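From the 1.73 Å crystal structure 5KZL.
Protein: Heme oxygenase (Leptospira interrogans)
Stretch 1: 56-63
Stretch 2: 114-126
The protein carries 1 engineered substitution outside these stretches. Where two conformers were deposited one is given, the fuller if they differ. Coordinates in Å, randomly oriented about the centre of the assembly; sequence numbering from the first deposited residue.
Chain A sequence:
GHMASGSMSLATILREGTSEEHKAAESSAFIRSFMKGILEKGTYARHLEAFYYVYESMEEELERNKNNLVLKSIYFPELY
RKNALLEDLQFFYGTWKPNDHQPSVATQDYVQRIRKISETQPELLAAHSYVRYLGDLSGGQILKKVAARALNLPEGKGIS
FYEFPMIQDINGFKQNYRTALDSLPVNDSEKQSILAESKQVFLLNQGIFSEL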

# COMPACT_ATOMS: atom_id res chain seq x y z
N GLU A 56 -2.73 -4.51 -7.82
CA GLU A 56 -3.01 -5.62 -8.73
C GLU A 56 -1.75 -6.47 -8.88
O GLU A 56 -1.82 -7.69 -8.75
N SER A 57 -0.59 -5.83 -9.13
CA SER A 57 0.70 -6.50 -9.29
C SER A 57 1.16 -7.14 -7.97
O SER A 57 1.51 -8.32 -7.95
N MET A 58 1.14 -6.35 -6.86
CA MET A 58 1.55 -6.88 -5.57
C MET A 58 0.74 -8.12 -5.19
O MET A 58 1.34 -9.12 -4.77
N GLU A 59 -0.60 -8.11 -5.42
CA GLU A 59 -1.49 -9.24 -5.10
C GLU A 59 -1.28 -10.41 -6.05
O GLU A 59 -1.31 -11.55 -5.61
N GLU A 60 -0.92 -10.12 -7.31
CA GLU A 60 -0.58 -11.20 -8.24
C GLU A 60 0.68 -11.94 -7.74
O GLU A 60 0.71 -13.18 -7.69
N GLU A 61 1.69 -11.18 -7.33
CA GLU A 61 2.97 -11.69 -6.86
C GLU A 61 2.91 -12.32 -5.47
O GLU A 61 3.55 -13.35 -5.25
N LEU A 62 2.12 -11.77 -4.54
CA LEU A 62 1.95 -12.37 -3.21
C LEU A 62 1.21 -13.72 -3.32
O LEU A 62 1.53 -14.66 -2.59
N GLU A 63 0.23 -13.81 -4.25
CA GLU A 63 -0.50 -15.06 -4.48
C GLU A 63 0.42 -16.09 -5.10
O GLU A 63 0.42 -17.25 -4.67
N ILE A 114 8.00 -4.57 -8.37
CA ILE A 114 7.25 -5.65 -7.74
C ILE A 114 7.46 -6.98 -8.48
O ILE A 114 7.71 -8.02 -7.85
N ARG A 115 7.32 -6.93 -9.79
CA ARG A 115 7.46 -8.12 -10.64
C ARG A 115 8.85 -8.73 -10.55
O ARG A 115 8.95 -9.94 -10.36
N LYS A 116 9.89 -7.92 -10.70
CA LYS A 116 11.29 -8.35 -10.68
C LYS A 116 11.72 -8.88 -9.30
O LYS A 116 12.44 -9.88 -9.23
N ILE A 117 11.23 -8.25 -8.22
CA ILE A 117 11.48 -8.70 -6.85
C ILE A 117 10.83 -10.06 -6.65
O ILE A 117 11.48 -10.99 -6.19
N SER A 118 9.56 -10.18 -7.05
CA SER A 118 8.84 -11.43 -6.92
C SER A 118 9.56 -12.58 -7.60
O SER A 118 9.62 -13.65 -7.03
N GLU A 119 10.09 -12.37 -8.82
CA GLU A 119 10.76 -13.46 -9.51
C GLU A 119 12.19 -13.77 -9.01
O GLU A 119 12.60 -14.92 -9.10
N THR A 120 12.92 -12.78 -8.47
CA THR A 120 14.31 -12.99 -8.06
C THR A 120 14.54 -13.11 -6.55
O THR A 120 15.35 -13.93 -6.14
N GLN A 121 13.89 -12.25 -5.74
CA GLN A 121 14.05 -12.23 -4.27
C GLN A 121 12.65 -12.14 -3.64
O GLN A 121 12.34 -11.10 -3.04
N PRO A 122 11.77 -13.18 -3.82
CA PRO A 122 10.38 -13.10 -3.31
C PRO A 122 10.24 -12.78 -1.83
O PRO A 122 9.26 -12.14 -1.47
N GLU A 123 11.25 -13.11 -0.99
CA GLU A 123 11.23 -12.77 0.45
C GLU A 123 11.14 -11.25 0.65
O GLU A 123 10.60 -10.79 1.66
N LEU A 124 11.68 -10.46 -0.30
CA LEU A 124 11.63 -9.00 -0.19
C LEU A 124 10.20 -8.42 -0.38
O LEU A 124 9.97 -7.25 -0.08
N LEU A 125 9.24 -9.26 -0.85
CA LEU A 125 7.83 -8.82 -0.95
C LEU A 125 7.28 -8.52 0.46
O LEU A 125 6.30 -7.77 0.59
N ALA A 126 7.96 -9.03 1.52
CA ALA A 126 7.61 -8.71 2.91
C ALA A 126 7.66 -7.19 3.11
O ALA A 126 6.83 -6.65 3.82

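Residues 56-63 and the helix 114-120 run nearly parallel, their axes inclined by 8° and 9.6 Å apart at closest approach. Ser57 points toward the second stretch with a t rotamer, which sets its OG 3.4 Å from Ile114 CG2 and 3.7 Å from Arg115 CG. Met58 (t, t, p) leaves sideways and its end leads away, so its backbone makes the closer contact: CA lies 3.7 Å from CG2 of Ile114, itself an inward-pointing m, t side chain. Glu60, chi1 m, also points toward the partner but reaches it only through solvent. Water 1 accepts from Ser57 OG (2.8 Å) and Arg115 NE (3.0 Å) and donates to Glu60 OE1 (2.9 Å) and Glu61 OE2 (2.8 Å), while water 2 joins Arg115 NH2 (2.8 Å) to Glu60 OE1 (2.9 Å). The extended arginine is thus linked to both acids through water, with no direct salt bridge.

Glu61 is the centre of the contact. Folded into an m, m conformation, it fits as a knob among Ile114, Arg115, Ser118 and Leu125; its CG packs 3.8 Å from Ile114 CG2, and its OE1 accepts a short 2.6 Å hydrogen bond from OG of Ser118 (t). Beyond it, Leu62 (m, t) turns its end inward, bringing CD2 to 3.9 Å from CB of Leu125 (m, t), whose CD1 lies 4.0 Å from Glu61 CB.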

# COMPACT_ATOMS: atom_id res chain seq x y z
CB GLU A 56 -3.47 -5.11 -10.10
CG GLU A 56 -3.53 -6.18 -11.18
CD GLU A 56 -3.95 -5.65 -12.53
OE1 GLU A 56 -3.27 -4.74 -13.07
OE2 GLU A 56 -4.97 -6.14 -13.06
CB SER A 57 1.77 -5.53 -9.78
OG SER A 57 2.97 -6.25 -10.00
CB MET A 58 1.50 -5.79 -4.49
CG MET A 58 1.96 -6.28 -3.13
SD MET A 58 2.26 -4.95 -1.96
CE MET A 58 0.66 -4.31 -1.77
CB GLU A 59 -2.95 -8.79 -4.98
CG GLU A 59 -3.01 -7.83 -3.79
CD GLU A 59 -4.09 -6.78 -3.58
OE1 GLU A 59 -5.15 -6.84 -4.24
OE2 GLU A 59 -3.89 -5.94 -2.68
CB GLU A 60 -0.31 -10.62 -9.63
CG GLU A 60 -1.57 -10.45 -10.45
CD GLU A 60 -1.34 -9.80 -11.80
OE1 GLU A 60 -0.16 -9.66 -12.21
OE2 GLU A 60 -2.34 -9.41 -12.44
CB GLU A 61 4.05 -10.59 -6.97
CG GLU A 61 4.27 -10.06 -8.40
CD GLU A 61 4.30 -11.10 -9.51
OE1 GLU A 61 4.89 -12.18 -9.33
OE2 GLU A 61 3.71 -10.82 -10.58
CB LEU A 62 1.22 -11.42 -2.25
CG LEU A 62 2.07 -10.23 -1.73
CD1 LEU A 62 1.18 -9.23 -1.01
CD2 LEU A 62 3.22 -10.71 -0.79
CB GLU A 63 -1.73 -14.80 -5.37
CG GLU A 63 -2.90 -14.21 -4.62
CD GLU A 63 -3.54 -15.18 -3.65
OE1 GLU A 63 -4.01 -16.24 -4.13
OE2 GLU A 63 -3.52 -14.91 -2.43
CB ILE A 114 5.74 -5.28 -7.63
CG1 ILE A 114 5.51 -4.11 -6.67
CG2 ILE A 114 4.88 -6.51 -7.21
CD1 ILE A 114 4.17 -3.33 -6.95
CB ARG A 115 7.11 -7.78 -12.08
CG ARG A 115 5.62 -7.53 -12.22
CD ARG A 115 5.26 -7.00 -13.58
NE ARG A 115 3.80 -6.97 -13.74
CZ ARG A 115 3.18 -6.47 -14.81
NH1 ARG A 115 3.88 -5.90 -15.78
NH2 ARG A 115 1.86 -6.50 -14.89
CB LYS A 116 12.18 -7.22 -11.19
CG LYS A 116 12.06 -6.95 -12.68
CD LYS A 116 13.00 -7.82 -13.50
CE LYS A 116 12.98 -7.52 -14.97
NZ LYS A 116 11.74 -8.01 -15.62
CB ILE A 117 11.00 -7.62 -5.83
CG1 ILE A 117 12.01 -6.44 -5.79
CG2 ILE A 117 10.76 -8.20 -4.40
CD1 ILE A 117 13.38 -6.78 -5.16
CB SER A 118 7.45 -11.28 -7.52
OG SER A 118 6.79 -12.53 -7.59
CB GLU A 119 10.74 -13.30 -11.03
CG GLU A 119 11.02 -11.93 -11.59
CD GLU A 119 10.59 -11.82 -13.05
OE1 GLU A 119 9.66 -11.03 -13.34
OE2 GLU A 119 11.12 -12.59 -13.88
CB THR A 120 15.21 -11.91 -8.63
OG1 THR A 120 14.80 -10.64 -8.11
CG2 THR A 120 15.25 -11.91 -10.16
CB GLN A 121 14.92 -11.03 -3.82
CG GLN A 121 16.43 -11.20 -4.05
CD GLN A 121 17.04 -12.25 -3.15
OE1 GLN A 121 17.29 -12.02 -1.96
NE2 GLN A 121 17.27 -13.43 -3.69
CB PRO A 122 9.78 -14.47 -3.67
CG PRO A 122 10.94 -15.33 -3.93
CD PRO A 122 11.98 -14.47 -4.52
CB GLU A 123 12.48 -13.31 1.17
CG GLU A 123 12.62 -14.83 1.07
CD GLU A 123 13.07 -15.42 -0.26
OE1 GLU A 123 13.66 -14.69 -1.09
OE2 GLU A 123 12.79 -16.62 -0.50
CB LEU A 124 12.64 -8.30 -1.12
CG LEU A 124 14.15 -8.55 -0.86
CD1 LEU A 124 14.98 -7.78 -1.88
CD2 LEU A 124 14.57 -8.10 0.54
CB LEU A 125 6.96 -9.88 -1.66
CG LEU A 125 7.18 -10.01 -3.17
CD1 LEU A 125 6.32 -11.14 -3.74
CD2 LEU A 125 6.89 -8.68 -3.92
CB ALA A 126 8.56 -9.40 3.89
O HOH W 1 2.42 -8.49 -11.52
O HOH W 2 0.08 -6.81 -12.76